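Local coordinates for Abbfa_003403 (Acinetobacter baumannii, PDB 4ZXH), which probably activates an amino acid by adenylation, loads it onto its carrier domain and carries out condensation and thioesterase-catalysed release as a four-domain nonribosomal peptide synthetase, at residues Lys909-Thr915 / Pro938-Leu944. Residues are numbered along the deposited sequence; the frame is centred on the assembly and turned at random.
Sequences KLVAYVT and PSAFIRL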
loop_
_atom_site.group_PDB
_atom_site.type_symbol
_atom_site.label_atom_id
_atom_site.label_comp_id
_atom_site.label_asym_id
_atom_site.label_seq_id
_atom_site.Cartn_x
_atom_site.Cartn_y
_atom_site.Cartn_z
ATOM N N LYS A 909 -9.414 6.367 -10.496
ATOM C CA LYS A 909 -8.114 6.735 -9.956
ATOM C C LYS A 909 -8.268 7.489 -8.641
ATOM O O LYS A 909 -9.289 8.140 -8.394
ATOM C CB LYS A 909 -7.335 7.593 -10.950
ATOM C CG LYS A 909 -6.749 6.877 -12.158
ATOM C CD LYS A 909 -6.091 7.929 -13.072
ATOM C CE LYS A 909 -5.382 7.354 -14.298
ATOM N NZ LYS A 909 -4.168 6.556 -13.955
ATOM N N LEU A 910 -7.240 7.392 -7.806
ATOM C CA LEU A 910 -7.165 8.069 -6.515
ATOM C C LEU A 910 -6.585 9.466 -6.623
ATOM O O LEU A 910 -5.596 9.660 -7.328
ATOM C CB LEU A 910 -6.305 7.254 -5.560
ATOM C CG LEU A 910 -6.939 5.951 -5.125
ATOM C CD1 LEU A 910 -5.913 5.133 -4.361
ATOM C CD2 LEU A 910 -8.101 6.289 -4.262
ATOM N N VAL A 911 -7.188 10.416 -5.899
ATOM C CA VAL A 911 -6.735 11.820 -5.803
ATOM C C VAL A 911 -6.462 12.199 -4.364
ATOM O O VAL A 911 -7.290 11.943 -3.480
ATOM C CB VAL A 911 -7.795 12.809 -6.316
ATOM C CG1 VAL A 911 -7.200 14.200 -6.510
ATOM C CG2 VAL A 911 -8.394 12.304 -7.584
ATOM N N ALA A 912 -5.334 12.840 -4.110
ATOM C CA ALA A 912 -5.056 13.299 -2.757
ATOM C C ALA A 912 -5.036 14.811 -2.686
ATOM O O ALA A 912 -4.227 15.457 -3.360
ATOM C CB ALA A 912 -3.731 12.734 -2.262
ATOM N N TYR A 913 -5.928 15.376 -1.878
ATOM C CA TYR A 913 -5.903 16.818 -1.585
ATOM C C TYR A 913 -5.171 17.060 -0.253
ATOM O O TYR A 913 -5.404 16.330 0.731
ATOM C CB TYR A 913 -7.325 17.391 -1.526
ATOM C CG TYR A 913 -8.174 17.100 -2.744
ATOM C CD1 TYR A 913 -8.287 18.030 -3.784
ATOM C CD2 TYR A 913 -8.862 15.911 -2.854
ATOM C CE1 TYR A 913 -9.060 17.769 -4.913
ATOM C CE2 TYR A 913 -9.638 15.632 -3.971
ATOM C CZ TYR A 913 -9.735 16.564 -4.998
ATOM O OH TYR A 913 -10.507 16.274 -6.105
ATOM N N VAL A 914 -4.270 18.047 -0.212
ATOM C CA VAL A 914 -3.525 18.310 1.023
ATOM C C VAL A 914 -3.424 19.801 1.355
ATOM O O VAL A 914 -3.422 20.641 0.451
ATOM C CB VAL A 914 -2.106 17.714 0.955
ATOM C CG1 VAL A 914 -2.169 16.182 0.907
ATOM C CG2 VAL A 914 -1.371 18.251 -0.251
ATOM N N THR A 915 -3.370 20.120 2.652
ATOM C CA THR A 915 -3.089 21.494 3.124
ATOM C C THR A 915 -1.908 21.474 4.057
ATOM O O THR A 915 -1.673 20.479 4.730
ATOM C CB THR A 915 -4.249 22.148 3.917
ATOM O OG1 THR A 915 -4.677 21.254 4.954
ATOM C CG2 THR A 915 -5.407 22.451 3.051
ATOM N N PRO A 938 -1.862 7.382 -4.566
ATOM C CA PRO A 938 -2.668 8.271 -5.416
ATOM C C PRO A 938 -2.001 8.599 -6.737
ATOM O O PRO A 938 -0.775 8.683 -6.808
ATOM C CB PRO A 938 -2.822 9.530 -4.559
ATOM C CG PRO A 938 -2.768 9.023 -3.175
ATOM C CD PRO A 938 -1.726 7.924 -3.206
ATOM N N SER A 939 -2.814 8.774 -7.770
ATOM C CA SER A 939 -2.322 9.155 -9.090
ATOM C C SER A 939 -2.222 10.678 -9.244
ATOM O O SER A 939 -1.656 11.145 -10.223
ATOM C CB SER A 939 -3.227 8.600 -10.184
ATOM O OG SER A 939 -3.604 7.269 -9.903
ATOM N N ALA A 940 -2.772 11.439 -8.290
ATOM C CA ALA A 940 -2.754 12.905 -8.361
ATOM C C ALA A 940 -2.742 13.571 -6.979
ATOM O O ALA A 940 -3.358 13.093 -6.032
ATOM C CB ALA A 940 -3.931 13.406 -9.173
ATOM N N PHE A 941 -2.010 14.674 -6.888
ATOM C CA PHE A 941 -1.842 15.427 -5.648
ATOM C C PHE A 941 -2.166 16.876 -5.926
ATOM O O PHE A 941 -1.644 17.461 -6.864
ATOM C CB PHE A 941 -0.417 15.294 -5.110
ATOM C CG PHE A 941 -0.061 13.894 -4.688
ATOM C CD1 PHE A 941 -0.095 13.529 -3.345
ATOM C CD2 PHE A 941 0.301 12.936 -5.636
ATOM C CE1 PHE A 941 0.233 12.226 -2.951
ATOM C CE2 PHE A 941 0.621 11.628 -5.253
ATOM C CZ PHE A 941 0.588 11.272 -3.907
ATOM N N ILE A 942 -3.050 17.444 -5.124
ATOM C CA ILE A 942 -3.479 18.816 -5.301
ATOM C C ILE A 942 -3.332 19.545 -3.970
ATOM O O ILE A 942 -3.828 19.066 -2.945
ATOM C CB ILE A 942 -4.944 18.877 -5.785
ATOM C CG1 ILE A 942 -5.092 18.170 -7.124
ATOM C CG2 ILE A 942 -5.432 20.308 -5.915
ATOM C CD1 ILE A 942 -6.536 18.013 -7.528
ATOM N N ARG A 943 -2.646 20.685 -3.966
ATOM C CA ARG A 943 -2.585 21.498 -2.752
ATOM C C ARG A 943 -3.753 22.467 -2.691
ATOM O O ARG A 943 -4.137 23.060 -3.689
ATOM C CB ARG A 943 -1.270 22.257 -2.664
ATOM C CG ARG A 943 -0.976 22.873 -1.303
ATOM C CD ARG A 943 0.407 23.477 -1.327
ATOM N NE ARG A 943 0.809 24.192 -0.117
ATOM C CZ ARG A 943 2.017 24.743 0.032
ATOM N NH1 ARG A 943 2.910 24.656 -0.953
ATOM N NH2 ARG A 943 2.340 25.384 1.148
ATOM N N LEU A 944 -4.344 22.584 -1.514
ATOM C CA LEU A 944 -5.413 23.539 -1.285
ATOM C C LEU A 944 -5.038 24.369 -0.067
ATOM O O LEU A 944 -4.306 23.906 0.804
ATOM C CB LEU A 944 -6.759 22.832 -1.065
ATOM C CG LEU A 944 -7.336 22.005 -2.217
ATOM C CD1 LEU A 944 -8.616 21.273 -1.812
ATOM C CD2 LEU A 944 -7.576 22.854 -3.437
#
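In a parallel strand pair, on each strand every second residue turns its backbone N and O to the partner while the residues between point their N and O away from it, and Pro-938 to Leu-944 beside Lys-909 to Thr-915 illustrates the rule. Pro-938, which has no amide hydrogen to give, makes apolar contact, its CG lying 3.9 Å from CB of Ala-912. Pairing opens at Ser-939, whose N donates to O of Leu-910 (3.0 Å); the same carbonyl receives a weak bond from N of Ala-940. The ladder then becomes regular. Ala-940 O accepts from Ala-912 N at 2.8 Å, and Phe-941 turns its ring to the face shared with Ala-912, CD1 to CB 3.9 Å. Ile-942 makes both its bonds to the same strand, through N to Ala-912 O (2.9 Å) and through O to Val-914 N (3.0 Å), bracketing Tyr-913, while its CD1 meets CE1 of Tyr-913 at 3.6 Å on the other face. Past Arg-943, Leu-944 N reaches Val-914 O at 2.9 Å, and its CD1 packs 3.8 Å from CD1 of Tyr-913, whose hydroxyl bonds to Pro-961 O. The pair belongs to a beta-alpha-beta unit of the adenylation C-terminal subdomain: helix 921-931 links the strands and packs on Pro-938 and Phe-941, helix 880-888 touches Leu-910, Ala-912 and Pro-938, and antiparallel strand 893-903 flanks the central strand 907-916 along its other edge.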